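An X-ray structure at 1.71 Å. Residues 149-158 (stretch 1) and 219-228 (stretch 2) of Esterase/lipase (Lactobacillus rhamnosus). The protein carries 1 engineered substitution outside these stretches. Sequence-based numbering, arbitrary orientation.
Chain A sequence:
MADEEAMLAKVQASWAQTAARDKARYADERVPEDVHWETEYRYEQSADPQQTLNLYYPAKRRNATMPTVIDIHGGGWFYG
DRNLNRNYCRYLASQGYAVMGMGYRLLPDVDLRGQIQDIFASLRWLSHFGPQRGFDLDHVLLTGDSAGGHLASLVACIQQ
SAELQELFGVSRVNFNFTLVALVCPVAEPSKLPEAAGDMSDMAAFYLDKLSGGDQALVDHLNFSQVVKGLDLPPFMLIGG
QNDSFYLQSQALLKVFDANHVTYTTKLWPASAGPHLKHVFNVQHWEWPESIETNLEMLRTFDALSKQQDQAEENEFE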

# COMPACT_ATOMS: atom_id res chain seq x y z
N GLY A 149 3.87 0.35 30.94
CA GLY A 149 4.71 -0.11 32.03
C GLY A 149 4.10 0.12 33.42
O GLY A 149 4.26 -0.69 34.29
N HIS A 150 3.43 1.22 33.58
CA HIS A 150 2.61 1.45 34.78
C HIS A 150 1.62 0.32 34.91
O HIS A 150 1.56 -0.31 35.97
CB HIS A 150 1.83 2.75 34.63
CG HIS A 150 0.77 2.95 35.65
ND1 HIS A 150 -0.56 2.84 35.39
CD2 HIS A 150 0.88 3.32 36.97
CE1 HIS A 150 -1.25 3.14 36.49
NE2 HIS A 150 -0.39 3.34 37.48
N LEU A 151 0.85 0.06 33.87
CA LEU A 151 -0.20 -0.93 33.95
C LEU A 151 0.39 -2.30 34.20
O LEU A 151 -0.12 -3.06 35.04
CB LEU A 151 -1.04 -0.92 32.68
CG LEU A 151 -1.92 0.33 32.43
CD1 LEU A 151 -2.38 0.45 31.00
CD2 LEU A 151 -3.08 0.33 33.37
N ALA A 152 1.49 -2.66 33.52
CA ALA A 152 2.11 -3.94 33.74
C ALA A 152 2.59 -4.07 35.20
O ALA A 152 2.51 -5.20 35.76
CB ALA A 152 3.28 -4.18 32.83
N SER A 153 3.14 -3.00 35.79
CA SER A 153 3.67 -3.06 37.13
C SER A 153 2.52 -3.32 38.12
O SER A 153 2.69 -4.07 39.07
CB SER A 153 4.51 -1.82 37.52
OG SER A 153 3.66 -0.70 37.83
N LEU A 154 1.38 -2.68 37.84
CA LEU A 154 0.16 -2.94 38.70
C LEU A 154 -0.41 -4.31 38.53
O LEU A 154 -0.75 -5.00 39.53
CB LEU A 154 -0.90 -1.87 38.42
CG LEU A 154 -0.94 -0.68 39.35
CD1 LEU A 154 0.38 0.10 39.40
CD2 LEU A 154 -2.09 0.29 39.08
N VAL A 155 -0.52 -4.82 37.29
CA VAL A 155 -1.04 -6.14 37.02
C VAL A 155 -0.18 -7.20 37.75
O VAL A 155 -0.68 -8.10 38.36
CB VAL A 155 -1.01 -6.39 35.47
CG1 VAL A 155 -1.12 -7.88 35.13
CG2 VAL A 155 -2.10 -5.63 34.79
N ALA A 156 1.16 -7.02 37.74
CA ALA A 156 2.09 -7.95 38.40
C ALA A 156 1.78 -8.04 39.91
O ALA A 156 1.78 -9.15 40.44
CB ALA A 156 3.51 -7.51 38.21
N CYS A 157 1.46 -6.94 40.52
CA CYS A 157 1.12 -6.94 41.96
C CYS A 157 -0.26 -7.50 42.23
O CYS A 157 -0.47 -8.32 43.16
CB CYS A 157 1.17 -5.53 42.48
SG CYS A 157 2.85 -4.81 42.51
N ILE A 158 -1.21 -7.08 41.41
CA ILE A 158 -2.60 -7.53 41.58
C ILE A 158 -2.69 -9.02 41.44
O ILE A 158 -3.41 -9.68 42.21
CB ILE A 158 -3.57 -6.80 40.64
CG1 ILE A 158 -3.59 -5.31 40.92
CG2 ILE A 158 -4.98 -7.39 40.71
CD1 ILE A 158 -4.09 -4.46 39.78
N ASP A 219 -5.56 5.59 46.21
CA ASP A 219 -4.66 4.92 47.13
C ASP A 219 -3.90 3.74 46.57
O ASP A 219 -3.04 3.16 47.27
CB ASP A 219 -5.42 4.44 48.42
CG ASP A 219 -5.95 5.65 49.31
OD1 ASP A 219 -5.55 6.77 49.09
OD2 ASP A 219 -6.88 5.43 50.10
N HIS A 220 -4.17 3.42 45.28
CA HIS A 220 -3.48 2.29 44.64
C HIS A 220 -3.14 2.61 43.14
O HIS A 220 -3.22 1.69 42.33
CB HIS A 220 -4.35 1.06 44.73
CG HIS A 220 -4.60 0.61 46.10
ND1 HIS A 220 -5.64 1.13 46.86
CD2 HIS A 220 -3.88 -0.17 46.92
CE1 HIS A 220 -5.58 0.60 48.08
NE2 HIS A 220 -4.54 -0.18 48.14
N LEU A 221 -2.82 3.86 42.86
CA LEU A 221 -2.51 4.40 41.49
C LEU A 221 -1.01 4.16 41.18
O LEU A 221 -0.66 4.15 40.02
CB LEU A 221 -2.72 5.92 41.41
CG LEU A 221 -3.95 6.68 41.11
CD1 LEU A 221 -3.52 7.98 40.51
CD2 LEU A 221 -4.87 5.98 40.18
N ASN A 222 -0.16 4.05 42.21
CA ASN A 222 1.30 4.03 42.08
C ASN A 222 1.82 2.68 42.42
O ASN A 222 1.34 1.99 43.32
CB ASN A 222 1.92 5.10 42.97
CG ASN A 222 1.48 6.50 42.62
OD1 ASN A 222 2.05 7.15 41.77
ND2 ASN A 222 0.39 6.96 43.27
N PHE A 223 2.84 2.22 41.71
CA PHE A 223 3.47 0.94 42.08
C PHE A 223 3.87 0.90 43.55
O PHE A 223 3.77 -0.14 44.19
CB PHE A 223 4.68 0.68 41.16
CG PHE A 223 5.39 -0.57 41.46
CD1 PHE A 223 4.90 -1.76 41.00
CD2 PHE A 223 6.60 -0.55 42.12
CE1 PHE A 223 5.52 -2.96 41.27
CE2 PHE A 223 7.27 -1.73 42.37
CZ PHE A 223 6.71 -2.94 41.95
N SER A 224 4.40 2.00 44.07
CA SER A 224 4.82 2.06 45.45
C SER A 224 3.64 1.74 46.40
O SER A 224 3.91 1.40 47.54
CB SER A 224 5.35 3.44 45.77
OG SER A 224 4.47 4.51 45.49
N GLN A 225 2.38 1.94 45.94
CA GLN A 225 1.19 1.63 46.76
C GLN A 225 0.73 0.23 46.63
O GLN A 225 0.10 -0.28 47.53
CB GLN A 225 0.05 2.55 46.42
CG GLN A 225 0.25 3.96 46.82
CD GLN A 225 -0.61 4.92 46.12
OE1 GLN A 225 -0.85 4.88 44.93
NE2 GLN A 225 -1.06 5.92 46.90
N VAL A 226 0.99 -0.46 45.50
CA VAL A 226 0.57 -1.85 45.37
C VAL A 226 1.64 -2.90 45.66
O VAL A 226 1.33 -4.05 45.84
CB VAL A 226 -0.08 -2.07 43.95
CG1 VAL A 226 -1.38 -1.29 43.83
CG2 VAL A 226 0.85 -1.62 42.85
N VAL A 227 2.90 -2.48 45.78
CA VAL A 227 4.02 -3.38 45.96
C VAL A 227 4.10 -4.00 47.37
O VAL A 227 4.63 -5.11 47.54
CB VAL A 227 5.37 -2.65 45.62
CG1 VAL A 227 5.68 -1.54 46.62
CG2 VAL A 227 6.49 -3.62 45.57
N LYS A 228 3.52 -3.30 48.32
CA LYS A 228 3.78 -3.54 49.79
C LYS A 228 3.36 -4.92 50.17
O LYS A 228 2.20 -5.32 49.93
CB LYS A 228 3.02 -2.52 50.63
CG LYS A 228 3.40 -1.06 50.32
CD LYS A 228 2.58 -0.03 51.11
CE LYS A 228 1.04 -0.31 51.11
NZ LYS A 228 0.11 0.62 50.34

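Stretch 1 is a continuous helix that begins earlier in the chain, and one side of it, carrying His 150, Ser 153, Leu 154 and Cys 157, meets stretch 2. The spacing of three and four residues is the repeat that brings side chains onto the same helical face; Leu 151, Ala 152 and Val 155 lie out of reach of the partner. Stretch 2 approaches as a loop and then coils into a short helix from Phe 223. The backbones come close at two places, with CA atoms 6.1 Å apart for Leu 154 and Phe 223 and again for Cys 157 and Val 227, and the two stretches together bury 366 Å².

His 220 contributes its backbone: its O lies 3.7 Å from Leu 154 CD2. A methyl group can cover a carbonyl but cannot bond to it, and this oxygen, buried by the contact, has no hydrogen-bonding partner in the model.

Leu 221 turns its CA-to-CB bond away from the helix, yet its carbonyl receives the one hydrogen bond between the stretches. His 150 NE2 donates to Leu 221 O at 2.7 Å with an N-H...O angle of 161°, short and nearly straight. The oxygen sits at the edge of the imidazole, near its plane, where the N-H bond points. Histidine suits this place because its ring holds an N-H donor in the plane; its CA-to-CB bond runs sideways, but with chi1 in t the side-chain end comes nearer.

Asn 222 also points away and occupies the N-cap position, although its side chain makes no capping bond. Instead Gln 225 OE1 gathers the turn, accepting from Asn 222 N at 2.9 Å and from Asn 222 ND2 at 2.9 Å, with a weak bond from Leu 221 N at 3.0 Å. One amide oxygen thus braces the segment that presents Leu 221 O to the histidine.

Phe 223 opens the helix and, with chi1 near 180°, brings its ring against stretch 1. The short side chain of Ser 153 points toward stretch 2, and its CB lies 3.5 Å from Phe 223 CD1. Its hydroxyl is satisfied within its own helix, Ser 153 OG donating to His 150 O at 2.8 Å. Cys 157 SG reaches Phe 223 CE1 at 3.5 Å; the polarizable sulfur meets the ring obliquely, 4.5 Å from SG to the ring centroid.

Val 226, one turn on from Asn 222, points toward stretch 1. Val 226 CG2 packs 3.9 Å from Leu 154 CD1 and 3.8 Å from Cys 157 SG, so one methyl of the valine touches both the leucine and the cysteine. At Val 227 the side chain points away, but the backbone remains close, with CA 3.9 Å from Cys 157 SG. Lys 228 turns away into an exposed position, where its charge can remain solvated, and its NZ donates to Gln 225 O at 3.0 Å.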